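PDB 6U7J: beta-glucuronidase from uncultured Clostridium sp., which hydrolyses beta-D-glucuronides and, as a gut bacterial glycosyl hydrolase of family 2, probably releases estrogens from their glucuronide conjugates. Local coordinates for residues K306-D311 and P343-M348; H185-L190 and K315-A320; D555-F560 and F573-Q578; E347-A352 and K404-V409; G99-H104 and V141-I146. One frame throughout, in Å; residues are numbered along the deposited sequence.

Contact 1 (K306-D311 and P343-M348); sequences KHEDSD and PYAEEM
Two loops of the TIM barrel meet here, one following strand 297-305 and the other following its parallel neighbour 336-338 and leading into helix 346-355. The polar link is a single nearly straight hydrogen bond: Ala345 N, at the N-cap position of that helix, gives its hydrogen to Glu308 OE2 (2.9 Å, 169° at the hydrogen), reaching the oxygen from above the carboxylate plane. Glu308 OE1 takes a salt bridge from Arg186, so both oxygens are engaged. A donated N-H at a helix start together with an arginine would be expected to favour the charged carboxylate. Aromatic contact comes from the same residue. Its chain runs extended past Tyr344 in the opposite sense, laying Glu308 CG over one ring face, 4.1 Å from the centroid and offset toward the rim. The carboxylate lies nearly parallel to the ring, with planes 14° apart. Packing by Lys306 completes the contact. Its chain folds at chi3 and chi4 to send NZ to Asp325, and the bend brings Lys306 CE across the tip of Met348, 4.1 Å from Met348 CE. At the ring's edge, Lys306 CB sits 3.4 Å from Tyr344 OH.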
# COMPACT_ATOMS: atom_id res chain seq x y z
N LYS B 306 24.47 -6.38 -2.37
CA LYS B 306 23.24 -6.82 -3.02
C LYS B 306 22.80 -8.18 -2.45
O LYS B 306 23.16 -8.55 -1.32
CB LYS B 306 23.45 -6.85 -4.54
CG LYS B 306 23.61 -5.46 -5.20
CD LYS B 306 23.94 -5.55 -6.71
CE LYS B 306 22.67 -5.46 -7.59
NZ LYS B 306 21.64 -6.52 -7.27
N HIS B 307 21.98 -8.89 -3.21
CA HIS B 307 21.63 -10.27 -2.93
C HIS B 307 21.19 -10.85 -4.25
O HIS B 307 20.80 -10.11 -5.16
CB HIS B 307 20.50 -10.40 -1.89
CG HIS B 307 20.97 -10.71 -0.50
ND1 HIS B 307 21.69 -11.85 -0.18
CD2 HIS B 307 20.80 -10.04 0.66
CE1 HIS B 307 21.97 -11.84 1.11
NE2 HIS B 307 21.44 -10.75 1.65
N GLU B 308 21.26 -12.17 -4.37
CA GLU B 308 20.62 -12.84 -5.49
C GLU B 308 19.23 -13.23 -4.99
O GLU B 308 19.07 -14.19 -4.21
CB GLU B 308 21.46 -14.01 -5.99
CG GLU B 308 22.70 -13.51 -6.77
CD GLU B 308 23.48 -14.63 -7.44
OE1 GLU B 308 23.67 -15.70 -6.81
OE2 GLU B 308 23.91 -14.43 -8.62
N ASP B 309 18.24 -12.46 -5.40
CA ASP B 309 16.89 -12.51 -4.85
C ASP B 309 15.95 -11.73 -5.76
O ASP B 309 16.27 -10.60 -6.14
CB ASP B 309 16.85 -11.93 -3.43
CG ASP B 309 15.43 -11.79 -2.90
OD1 ASP B 309 14.73 -10.84 -3.29
OD2 ASP B 309 15.02 -12.63 -2.08
N SER B 310 14.81 -12.32 -6.11
CA SER B 310 13.74 -11.60 -6.79
C SER B 310 12.45 -12.39 -6.61
O SER B 310 12.47 -13.51 -6.09
CB SER B 310 14.03 -11.38 -8.28
OG SER B 310 14.13 -12.62 -8.94
N ASP B 311 11.34 -11.79 -7.02
CA ASP B 311 10.05 -12.45 -6.85
C ASP B 311 10.02 -13.78 -7.58
O ASP B 311 10.66 -13.97 -8.62
CB ASP B 311 8.91 -11.56 -7.36
CG ASP B 311 8.67 -10.33 -6.47
OD1 ASP B 311 8.93 -10.39 -5.24
OD2 ASP B 311 8.18 -9.31 -6.99
N PRO B 343 29.29 -15.83 -3.40
CA PRO B 343 29.58 -15.49 -4.80
C PRO B 343 28.31 -15.45 -5.65
O PRO B 343 27.38 -16.23 -5.45
CB PRO B 343 30.51 -16.63 -5.26
CG PRO B 343 31.11 -17.16 -4.00
CD PRO B 343 30.07 -16.99 -2.92
N TYR B 344 28.29 -14.53 -6.61
CA TYR B 344 27.18 -14.42 -7.53
C TYR B 344 27.46 -15.24 -8.79
O TYR B 344 28.56 -15.77 -8.98
CB TYR B 344 26.91 -12.95 -7.89
CG TYR B 344 26.41 -12.08 -6.74
CD1 TYR B 344 26.11 -12.64 -5.49
CD2 TYR B 344 26.24 -10.70 -6.90
CE1 TYR B 344 25.65 -11.85 -4.44
CE2 TYR B 344 25.79 -9.89 -5.85
CZ TYR B 344 25.49 -10.47 -4.62
OH TYR B 344 25.04 -9.69 -3.57
N ALA B 345 26.45 -15.35 -9.65
CA ALA B 345 26.60 -16.02 -10.92
C ALA B 345 27.70 -15.34 -11.73
O ALA B 345 27.92 -14.14 -11.64
CB ALA B 345 25.28 -16.00 -11.69
N GLU B 346 28.42 -16.14 -12.53
CA GLU B 346 29.49 -15.59 -13.35
C GLU B 346 28.96 -14.58 -14.35
O GLU B 346 29.69 -13.64 -14.71
CB GLU B 346 30.24 -16.71 -14.06
CG GLU B 346 30.70 -17.77 -13.12
CD GLU B 346 31.61 -18.77 -13.76
OE1 GLU B 346 32.72 -18.37 -14.19
OE2 GLU B 346 31.19 -19.96 -13.84
N GLU B 347 27.73 -14.75 -14.82
CA GLU B 347 27.12 -13.77 -15.72
C GLU B 347 27.17 -12.36 -15.13
O GLU B 347 27.47 -11.40 -15.84
CB GLU B 347 25.67 -14.17 -16.04
CG GLU B 347 25.51 -15.36 -16.98
CD GLU B 347 25.81 -16.68 -16.29
OE1 GLU B 347 25.95 -16.68 -15.05
OE2 GLU B 347 25.91 -17.71 -16.99
N MET B 348 26.88 -12.23 -13.83
CA MET B 348 26.94 -10.92 -13.18
C MET B 348 28.38 -10.39 -13.14
O MET B 348 28.63 -9.20 -13.37
CB MET B 348 26.34 -11.01 -11.77
CG MET B 348 26.08 -9.65 -11.05
SD MET B 348 25.07 -8.45 -12.00
CE MET B 348 24.53 -7.30 -10.72

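Contact 2 (H185-L190 and K315-A320); sequences HRPVRL and KGLDEA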
# COMPACT_ATOMS: atom_id res chain seq x y z
N HIS B 185 20.11 -23.00 -8.91
CA HIS B 185 19.99 -21.55 -9.09
C HIS B 185 20.66 -21.02 -10.34
O HIS B 185 20.39 -19.86 -10.71
CB HIS B 185 20.57 -20.82 -7.88
CG HIS B 185 19.75 -20.99 -6.64
ND1 HIS B 185 20.31 -21.13 -5.39
CD2 HIS B 185 18.41 -21.04 -6.46
CE1 HIS B 185 19.35 -21.24 -4.49
NE2 HIS B 185 18.19 -21.20 -5.12
N ARG B 186 21.52 -21.79 -10.99
CA ARG B 186 22.33 -21.33 -12.11
C ARG B 186 22.29 -22.34 -13.25
O ARG B 186 21.94 -23.50 -13.04
CB ARG B 186 23.77 -21.06 -11.65
CG ARG B 186 23.80 -19.86 -10.70
CD ARG B 186 25.16 -19.52 -10.15
NE ARG B 186 25.01 -18.60 -9.03
CZ ARG B 186 25.95 -18.35 -8.14
NH1 ARG B 186 27.14 -18.95 -8.23
NH2 ARG B 186 25.70 -17.50 -7.15
N PRO B 187 22.58 -21.91 -14.48
CA PRO B 187 22.41 -22.78 -15.65
C PRO B 187 23.15 -24.11 -15.50
O PRO B 187 24.27 -24.17 -14.99
CB PRO B 187 23.00 -21.96 -16.80
CG PRO B 187 22.82 -20.54 -16.37
CD PRO B 187 22.94 -20.53 -14.87
N VAL B 188 22.50 -25.18 -15.97
CA VAL B 188 23.11 -26.49 -16.15
C VAL B 188 23.53 -26.61 -17.61
O VAL B 188 22.76 -26.29 -18.52
CB VAL B 188 22.15 -27.63 -15.77
CG1 VAL B 188 22.85 -29.02 -15.92
CG2 VAL B 188 21.63 -27.44 -14.37
N ARG B 189 24.76 -27.06 -17.84
CA ARG B 189 25.33 -27.08 -19.18
C ARG B 189 26.03 -28.42 -19.42
O ARG B 189 26.76 -28.90 -18.55
CB ARG B 189 26.32 -25.93 -19.40
CG ARG B 189 25.81 -24.57 -18.96
CD ARG B 189 26.54 -23.43 -19.67
NE ARG B 189 26.19 -22.11 -19.13
CZ ARG B 189 26.00 -21.01 -19.85
NH1 ARG B 189 26.14 -21.02 -21.18
NH2 ARG B 189 25.68 -19.88 -19.24
N LEU B 190 25.78 -29.01 -20.59
CA LEU B 190 26.62 -30.07 -21.14
C LEU B 190 27.44 -29.45 -22.26
O LEU B 190 26.88 -28.87 -23.19
CB LEU B 190 25.78 -31.24 -21.66
CG LEU B 190 26.61 -32.40 -22.22
CD1 LEU B 190 27.19 -33.25 -21.10
CD2 LEU B 190 25.76 -33.25 -23.15
N LYS B 315 16.54 -17.18 -5.48
CA LYS B 315 17.91 -16.84 -5.85
C LYS B 315 18.26 -17.26 -7.26
O LYS B 315 19.46 -17.31 -7.60
CB LYS B 315 18.90 -17.48 -4.87
CG LYS B 315 18.49 -17.37 -3.40
CD LYS B 315 19.67 -17.63 -2.48
CE LYS B 315 20.64 -16.46 -2.48
NZ LYS B 315 20.07 -15.25 -1.81
N GLY B 316 17.28 -17.60 -8.09
CA GLY B 316 17.59 -18.08 -9.43
C GLY B 316 18.09 -16.96 -10.33
O GLY B 316 17.65 -15.81 -10.24
N LEU B 317 19.02 -17.32 -11.22
CA LEU B 317 19.61 -16.35 -12.14
C LEU B 317 18.57 -15.78 -13.08
O LEU B 317 17.73 -16.50 -13.63
CB LEU B 317 20.74 -16.99 -12.94
CG LEU B 317 21.31 -16.20 -14.12
CD1 LEU B 317 22.09 -14.98 -13.63
CD2 LEU B 317 22.19 -17.11 -15.02
N ASP B 318 18.63 -14.47 -13.29
CA ASP B 318 17.66 -13.75 -14.10
C ASP B 318 18.43 -12.62 -14.77
O ASP B 318 18.70 -11.59 -14.15
CB ASP B 318 16.53 -13.21 -13.24
CG ASP B 318 15.42 -12.54 -14.06
OD1 ASP B 318 15.65 -12.19 -15.24
OD2 ASP B 318 14.31 -12.38 -13.51
N GLU B 319 18.78 -12.81 -16.04
CA GLU B 319 19.66 -11.84 -16.67
C GLU B 319 18.93 -10.56 -17.03
O GLU B 319 19.55 -9.49 -17.07
CB GLU B 319 20.33 -12.48 -17.88
CG GLU B 319 21.34 -13.51 -17.42
CD GLU B 319 22.28 -13.89 -18.51
OE1 GLU B 319 23.34 -13.24 -18.63
OE2 GLU B 319 21.93 -14.83 -19.24
N ALA B 320 17.63 -10.65 -17.28
CA ALA B 320 16.86 -9.43 -17.48
C ALA B 320 16.88 -8.60 -16.21
O ALA B 320 17.06 -7.38 -16.25
CB ALA B 320 15.44 -9.75 -17.91
O HOH W 1 22.37 -17.06 -9.20
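His185 and Lys315 both hold CG anti to the carbonyl carbon (chi1 -69° and -43°), which turns the imidazole over the root of the lysine chain. Lys315 CB lies squarely under one ring face, 3.7 Å from the His185 centroid, in a CH-pi contact; the lysine then bends at chi3 and chi4 and leads its amine away to Tyr342 OH and Glu308 O. The backbone closes the contact beside it: Leu317 N donates to His185 O (2.9 Å), almost along the C=O axis, and Gly316 CA adds a CA-H...O contact to the same oxygen. Leu317 CG is anti to its own N, so Leu317 CD2 reaches the proline ring and meets Pro187 CD at 3.5 Å. A water lies in the guanidinium plane of Arg186, accepting from NE and bonding weakly to Lys315 O. The contact thus joins the sugar-binding domain to the barrel: His185 and Pro187 lie at the approach to the strand that runs to residue 193 and pairs with strands 20-32 and 93-98, while residues 315-318 lead into helix 319-332, beside helix 346-355.

Contact 3 (D555-F560 and F573-Q578); sequences DFMTAF and FTRERQ
The long loop between the last barrel strand, 545-551, and helix 581-592 folds back on itself here, against a type I beta turn running from Thr574 to Arg577. Asp555 comes first. Its N-H bonds to Phe573 O at 3.1 Å, in the carbonyl plane, while its side chain, CG beside the backbone N, points at the turn. Asp555 OD2 takes a water that in turn accepts from Arg575 N, and Asp555 OD1 forms a salt bridge with Lys580, so the carboxylate ties the turn to the start of the closing helix. A second water connects Asp555 O to Arg577 NH1, and that same NH1 bonds to Arg575 O at 2.9 Å, from above the carbonyl plane. Arg575 CG passes 3.4 Å from Asp555 O as the arginine chain sets out, fully extended to NE. Phe556 turns its side chain away, where its ring meets that of His307. At Met557 the guanidinium of Arg575 arrives; its nitrogens are bound by Asp309, Asp311 and Tyr181 OH, and one flat face is turned to the methionine. The methionine chain bends at chi2 and chi3 and leads its sulfur away. The touching is done by the methylenes CB and CG: Met557 CG lies over one face of the guanidinium, 3.5 Å from Arg575 NH2.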
# COMPACT_ATOMS: atom_id res chain seq x y z
N ASP B 555 14.72 -4.53 -1.55
CA ASP B 555 14.01 -5.39 -0.61
C ASP B 555 14.21 -6.84 -1.02
O ASP B 555 14.17 -7.17 -2.21
CB ASP B 555 12.51 -5.02 -0.60
CG ASP B 555 12.23 -3.57 -0.09
OD1 ASP B 555 13.11 -2.96 0.55
OD2 ASP B 555 11.12 -3.04 -0.32
N PHE B 556 14.47 -7.72 -0.05
CA PHE B 556 14.75 -9.13 -0.33
C PHE B 556 14.14 -10.01 0.76
O PHE B 556 13.79 -9.53 1.84
CB PHE B 556 16.25 -9.41 -0.44
CG PHE B 556 17.01 -9.13 0.82
CD1 PHE B 556 17.21 -10.14 1.77
CD2 PHE B 556 17.56 -7.86 1.05
CE1 PHE B 556 17.91 -9.88 2.95
CE2 PHE B 556 18.28 -7.60 2.22
CZ PHE B 556 18.46 -8.60 3.17
N MET B 557 14.04 -11.30 0.48
CA MET B 557 13.34 -12.20 1.39
C MET B 557 14.26 -12.67 2.50
O MET B 557 15.47 -12.83 2.31
CB MET B 557 12.78 -13.42 0.66
CG MET B 557 11.27 -13.37 0.44
SD MET B 557 10.26 -13.24 1.95
CE MET B 557 10.38 -14.90 2.60
N THR B 558 13.68 -12.89 3.68
CA THR B 558 14.39 -13.38 4.85
C THR B 558 13.61 -14.53 5.47
O THR B 558 12.41 -14.72 5.21
CB THR B 558 14.55 -12.31 5.94
OG1 THR B 558 13.26 -12.02 6.51
CG2 THR B 558 15.15 -11.02 5.39
N ALA B 559 14.29 -15.30 6.31
CA ALA B 559 13.58 -16.20 7.20
C ALA B 559 12.55 -15.41 8.01
O ALA B 559 12.73 -14.22 8.28
CB ALA B 559 14.57 -16.93 8.12
N PHE B 560 11.45 -16.07 8.37
CA PHE B 560 10.36 -15.37 9.05
C PHE B 560 10.78 -14.92 10.44
O PHE B 560 11.46 -15.65 11.16
CB PHE B 560 9.13 -16.27 9.16
CG PHE B 560 8.71 -16.87 7.87
CD1 PHE B 560 8.40 -16.05 6.79
CD2 PHE B 560 8.65 -18.24 7.72
CE1 PHE B 560 8.04 -16.61 5.58
CE2 PHE B 560 8.29 -18.80 6.52
CZ PHE B 560 7.99 -17.99 5.44
N PHE B 573 15.60 0.34 -3.37
CA PHE B 573 14.60 -0.01 -4.37
C PHE B 573 13.67 -1.11 -3.83
O PHE B 573 14.03 -1.86 -2.91
CB PHE B 573 15.27 -0.47 -5.66
CG PHE B 573 16.14 0.57 -6.31
CD1 PHE B 573 15.58 1.51 -7.18
CD2 PHE B 573 17.51 0.61 -6.06
CE1 PHE B 573 16.38 2.49 -7.78
CE2 PHE B 573 18.32 1.57 -6.67
CZ PHE B 573 17.75 2.52 -7.52
N THR B 574 12.47 -1.19 -4.39
CA THR B 574 11.59 -2.29 -4.00
C THR B 574 12.12 -3.60 -4.58
O THR B 574 13.07 -3.62 -5.38
CB THR B 574 10.17 -2.04 -4.49
OG1 THR B 574 10.15 -2.10 -5.92
CG2 THR B 574 9.66 -0.65 -4.01
N ARG B 575 11.50 -4.72 -4.17
CA ARG B 575 11.90 -6.00 -4.74
C ARG B 575 11.67 -6.01 -6.24
O ARG B 575 12.37 -6.71 -6.98
CB ARG B 575 11.14 -7.16 -4.08
CG ARG B 575 11.79 -8.55 -4.29
CD ARG B 575 11.23 -9.56 -3.30
NE ARG B 575 12.02 -10.80 -3.19
CZ ARG B 575 11.49 -12.00 -3.02
NH1 ARG B 575 10.17 -12.15 -2.99
NH2 ARG B 575 12.28 -13.06 -2.89
N GLU B 576 10.72 -5.20 -6.71
CA GLU B 576 10.41 -5.10 -8.12
C GLU B 576 11.18 -3.97 -8.82
O GLU B 576 10.81 -3.56 -9.92
CB GLU B 576 8.89 -4.93 -8.29
CG GLU B 576 8.08 -6.14 -7.73
CD GLU B 576 7.94 -6.11 -6.20
OE1 GLU B 576 7.99 -5.00 -5.60
OE2 GLU B 576 7.77 -7.19 -5.60
N ARG B 577 12.24 -3.48 -8.18
CA ARG B 577 13.22 -2.59 -8.82
C ARG B 577 12.63 -1.21 -9.14
O ARG B 577 12.87 -0.65 -10.21
CB ARG B 577 13.84 -3.21 -10.08
CG ARG B 577 14.60 -4.57 -9.92
CD ARG B 577 15.01 -4.94 -8.51
NE ARG B 577 16.13 -5.89 -8.48
CZ ARG B 577 16.21 -6.95 -7.66
NH1 ARG B 577 15.23 -7.24 -6.79
NH2 ARG B 577 17.28 -7.73 -7.71
N GLN B 578 11.85 -0.66 -8.21
CA GLN B 578 11.41 0.72 -8.31
C GLN B 578 11.88 1.49 -7.08
O GLN B 578 11.87 0.95 -5.97
CB GLN B 578 9.87 0.81 -8.44
CG GLN B 578 9.27 0.02 -9.62
CD GLN B 578 9.78 0.47 -10.98
OE1 GLN B 578 10.39 1.54 -11.12
NE2 GLN B 578 9.55 -0.36 -12.00
O HOH W 2 15.74 -8.37 -4.20
O HOH W 3 9.58 -4.73 -1.93

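Contact 4 (E347-A352 and K404-V409); sequences EMMQMA and KNHPCV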
# COMPACT_ATOMS: atom_id res chain seq x y z
N GLU B 347 27.73 -14.75 -14.82
CA GLU B 347 27.12 -13.77 -15.72
C GLU B 347 27.17 -12.36 -15.13
O GLU B 347 27.47 -11.40 -15.84
CB GLU B 347 25.67 -14.17 -16.04
CG GLU B 347 25.51 -15.36 -16.98
CD GLU B 347 25.81 -16.68 -16.29
OE1 GLU B 347 25.95 -16.68 -15.05
OE2 GLU B 347 25.91 -17.71 -16.99
N MET B 348 26.88 -12.23 -13.83
CA MET B 348 26.94 -10.92 -13.18
C MET B 348 28.38 -10.39 -13.14
O MET B 348 28.63 -9.20 -13.37
CB MET B 348 26.34 -11.01 -11.77
CG MET B 348 26.08 -9.65 -11.05
SD MET B 348 25.07 -8.45 -12.00
CE MET B 348 24.53 -7.30 -10.72
N MET B 349 29.35 -11.28 -12.88
CA MET B 349 30.75 -10.86 -12.87
C MET B 349 31.22 -10.42 -14.25
O MET B 349 31.95 -9.43 -14.39
CB MET B 349 31.63 -12.00 -12.33
CG MET B 349 31.19 -12.52 -10.97
SD MET B 349 31.08 -11.21 -9.73
CE MET B 349 32.80 -10.78 -9.63
N GLN B 350 30.81 -11.15 -15.30
CA GLN B 350 31.13 -10.71 -16.65
C GLN B 350 30.48 -9.36 -16.96
O GLN B 350 31.11 -8.48 -17.57
CB GLN B 350 30.70 -11.76 -17.67
CG GLN B 350 31.46 -13.07 -17.57
CD GLN B 350 30.67 -14.24 -18.12
OE1 GLN B 350 29.62 -14.06 -18.76
NE2 GLN B 350 31.17 -15.45 -17.89
N MET B 351 29.23 -9.18 -16.55
CA MET B 351 28.57 -7.89 -16.77
C MET B 351 29.36 -6.75 -16.13
O MET B 351 29.59 -5.71 -16.75
CB MET B 351 27.14 -7.95 -16.24
CG MET B 351 26.21 -6.84 -16.72
SD MET B 351 24.46 -7.28 -16.51
CE MET B 351 24.55 -9.04 -16.86
N ALA B 352 29.79 -6.94 -14.88
CA ALA B 352 30.58 -5.92 -14.20
C ALA B 352 31.90 -5.67 -14.92
O ALA B 352 32.39 -4.53 -14.95
CB ALA B 352 30.84 -6.33 -12.75
N LYS B 404 39.58 -15.23 -10.62
CA LYS B 404 40.90 -14.60 -10.55
C LYS B 404 41.16 -13.68 -11.73
O LYS B 404 41.87 -12.68 -11.59
CB LYS B 404 42.00 -15.67 -10.49
CG LYS B 404 41.92 -16.69 -11.62
CD LYS B 404 42.84 -17.87 -11.38
CE LYS B 404 42.83 -18.79 -12.59
NZ LYS B 404 43.66 -20.01 -12.39
N ASN B 405 40.61 -13.99 -12.90
CA ASN B 405 40.89 -13.23 -14.10
C ASN B 405 39.92 -12.07 -14.33
O ASN B 405 40.02 -11.38 -15.34
CB ASN B 405 40.89 -14.17 -15.31
CG ASN B 405 42.02 -15.17 -15.24
OD1 ASN B 405 43.13 -14.83 -14.81
ND2 ASN B 405 41.76 -16.41 -15.64
N HIS B 406 38.99 -11.85 -13.41
CA HIS B 406 38.05 -10.74 -13.53
C HIS B 406 38.70 -9.43 -13.08
O HIS B 406 38.99 -9.25 -11.90
CB HIS B 406 36.79 -11.02 -12.70
CG HIS B 406 35.84 -12.00 -13.34
ND1 HIS B 406 35.37 -11.85 -14.63
CD2 HIS B 406 35.24 -13.11 -12.85
CE1 HIS B 406 34.54 -12.84 -14.91
NE2 HIS B 406 34.44 -13.62 -13.84
N PRO B 407 38.93 -8.48 -13.99
CA PRO B 407 39.35 -7.15 -13.56
C PRO B 407 38.33 -6.45 -12.68
O PRO B 407 38.71 -5.57 -11.89
CB PRO B 407 39.56 -6.39 -14.88
CG PRO B 407 38.61 -7.08 -15.83
CD PRO B 407 38.63 -8.53 -15.44
N CYS B 408 37.04 -6.79 -12.76
CA CYS B 408 36.11 -6.06 -11.90
C CYS B 408 36.37 -6.36 -10.41
O CYS B 408 36.13 -5.48 -9.57
CB CYS B 408 34.65 -6.33 -12.33
SG CYS B 408 34.09 -8.03 -11.93
N VAL B 409 36.93 -7.53 -10.08
CA VAL B 409 37.18 -7.86 -8.69
C VAL B 409 38.42 -7.14 -8.18
O VAL B 409 39.53 -7.42 -8.63
CB VAL B 409 37.32 -9.37 -8.49
CG1 VAL B 409 37.74 -9.71 -7.05
CG2 VAL B 409 36.01 -10.04 -8.84
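Helix 346-355 of the TIM barrel packs against the type I turn 406-409, through which the chain leaves helix 386-403 and enters strand 409-416. Met349 carries the contact. Its CB sits over one face of the His406 ring, 3.9 Å from the centroid and shifted toward the rim, with NE2 the nearest ring atom at 3.6 Å. From there CG lies anti to the carbonyl carbon, and successive bends at chi2 (-55°) and chi3 (-66°) curl the chain through SD so that the methyl faces the turn. Met349 CE touches two side chains of the turn: it is 3.8 Å from Cys408 SG and only 3.4 Å from Val409 CG2, tighter than usual van der Waals contact. Asp353 fixes the imidazole, pairing with His406 ND1 through one oxygen and with Cys408 N through the other. Gln350 CG stands at the ring's edge, near CE1. Cys408 SG occupies the crowded position between backbone N and carbonyl carbon, placing it 3.8 Å from Ala352 CB.

Contact 5 (G99-H104 and V141-I146); sequences GSVTHH and VAVGNI
His104 NE2 makes the shortest bond, 2.7 Å to Ile146 O, with the oxygen close to the ring plane; NE2 sits almost on the extension of the Ile146 C=O bond, though the N-H is bent from the line (144° at the hydrogen). NE2 therefore carries a proton. Next comes Gly144 O, gripped by two donors: His103 N at 2.8 Å, from above the carbonyl plane, and His104 N at 3.0 Å, within it. In return Gly144 N donates to a lone pair of His104 O at 2.9 Å, which makes His104 and Gly144 a hydrogen-bonded antiparallel pair. Val143 CA adds a CA-H...O contact to the same His104 oxygen. The peptide bond before His103 is cis, a kink just where the extra residue is accommodated. Outward from the bonds, Thr102 CG2 lies over the centre of the His103 ring, and His103 CB over that of His104. The edge of the His103 ring approaches Asn145, and its NE2 bonds to Asn180 OD1. Farther along, Val101 CG1 meets Val143 CG2 at 3.7 Å, while Val143 CG1 presses to 3.3 Å from Thr102 O. Two consecutive residues, His103 and His104, thus face a single one, Gly144: a classic beta bulge, placed where strand 104-109 begins to pair with strand 135-144 in the antiparallel sheet of the sugar-binding domain.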
# COMPACT_ATOMS: atom_id res chain seq x y z
N GLY B 99 26.32 -24.60 -12.66
CA GLY B 99 26.75 -23.30 -12.18
C GLY B 99 26.72 -23.23 -10.67
O GLY B 99 27.59 -22.61 -10.04
N SER B 100 25.72 -23.88 -10.07
CA SER B 100 25.63 -24.04 -8.63
C SER B 100 24.41 -24.90 -8.30
O SER B 100 23.44 -24.92 -9.07
CB SER B 100 25.53 -22.69 -7.91
OG SER B 100 24.26 -22.12 -8.10
N VAL B 101 24.47 -25.61 -7.19
CA VAL B 101 23.36 -26.35 -6.60
C VAL B 101 23.39 -26.03 -5.12
O VAL B 101 24.42 -26.23 -4.47
CB VAL B 101 23.46 -27.87 -6.84
CG1 VAL B 101 22.41 -28.61 -6.03
CG2 VAL B 101 23.34 -28.20 -8.31
N THR B 102 22.28 -25.54 -4.58
CA THR B 102 22.24 -24.96 -3.24
C THR B 102 21.44 -25.86 -2.31
O THR B 102 20.22 -26.01 -2.48
CB THR B 102 21.59 -23.58 -3.31
OG1 THR B 102 22.19 -22.83 -4.37
CG2 THR B 102 21.72 -22.84 -1.99
N HIS B 103 22.09 -26.44 -1.30
CA HIS B 103 23.49 -26.23 -0.95
C HIS B 103 24.38 -27.40 -1.34
O HIS B 103 25.56 -27.22 -1.65
CB HIS B 103 23.63 -26.03 0.56
CG HIS B 103 23.03 -24.75 1.06
ND1 HIS B 103 23.69 -23.54 0.98
CD2 HIS B 103 21.85 -24.50 1.68
CE1 HIS B 103 22.94 -22.60 1.53
NE2 HIS B 103 21.82 -23.16 1.96
N HIS B 104 23.80 -28.60 -1.31
CA HIS B 104 24.52 -29.86 -1.47
C HIS B 104 23.94 -30.65 -2.63
O HIS B 104 22.72 -30.68 -2.82
CB HIS B 104 24.44 -30.70 -0.19
CG HIS B 104 24.76 -29.93 1.05
ND1 HIS B 104 25.99 -29.34 1.26
CD2 HIS B 104 24.01 -29.65 2.15
CE1 HIS B 104 25.98 -28.73 2.43
NE2 HIS B 104 24.79 -28.90 2.99
N VAL B 141 19.30 -35.25 -9.99
CA VAL B 141 20.07 -34.38 -9.10
C VAL B 141 19.36 -34.32 -7.75
O VAL B 141 18.25 -33.78 -7.66
CB VAL B 141 20.24 -32.97 -9.66
CG1 VAL B 141 20.97 -32.09 -8.66
CG2 VAL B 141 20.98 -33.00 -11.00
N ALA B 142 20.00 -34.85 -6.71
CA ALA B 142 19.52 -34.65 -5.35
C ALA B 142 20.08 -33.34 -4.81
O ALA B 142 21.28 -33.08 -4.95
CB ALA B 142 19.93 -35.80 -4.43
N VAL B 143 19.21 -32.52 -4.22
CA VAL B 143 19.53 -31.17 -3.76
C VAL B 143 19.17 -31.09 -2.28
O VAL B 143 18.01 -31.31 -1.91
CB VAL B 143 18.77 -30.10 -4.57
CG1 VAL B 143 19.05 -28.68 -4.04
CG2 VAL B 143 19.10 -30.19 -6.06
N GLY B 144 20.15 -30.79 -1.44
CA GLY B 144 19.95 -30.74 0.00
C GLY B 144 20.23 -29.35 0.55
O GLY B 144 21.18 -28.69 0.12
N ASN B 145 19.42 -28.93 1.52
CA ASN B 145 19.50 -27.55 2.02
C ASN B 145 19.95 -27.43 3.47
O ASN B 145 19.86 -26.34 4.05
CB ASN B 145 18.15 -26.85 1.84
CG ASN B 145 17.05 -27.44 2.70
OD1 ASN B 145 17.31 -28.15 3.68
ND2 ASN B 145 15.81 -27.15 2.34
N ILE B 146 20.42 -28.51 4.07
CA ILE B 146 20.78 -28.49 5.48
C ILE B 146 22.13 -27.82 5.66
O ILE B 146 23.08 -28.07 4.90
CB ILE B 146 20.76 -29.92 6.04
CG1 ILE B 146 19.30 -30.38 6.10
CG2 ILE B 146 21.41 -29.98 7.42
CD1 ILE B 146 19.15 -31.82 6.42

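In the fold
All five contacts are buried, but they lie at different depths: contact 1 is about 7 Å from the chain centre, between centres, and contact 3 about 18 Å, where neighbouring subunits pack on its segments. Contacts 1, 3 and 4 belong to the barrel, contact 5 to the sugar-binding domain, and contact 2 bridges the two. Contacts 1 and 4 share helix 346-355, its N-terminal start being polar and its later turns largely apolar. Arg186 of contact 2 reaches Glu308 and Pro343 O of contact 1, and Asp309 of contact 1 reaches Arg575 of contact 3, so charged links join loops, whereas contact 5 relies on backbone pairing within a sheet.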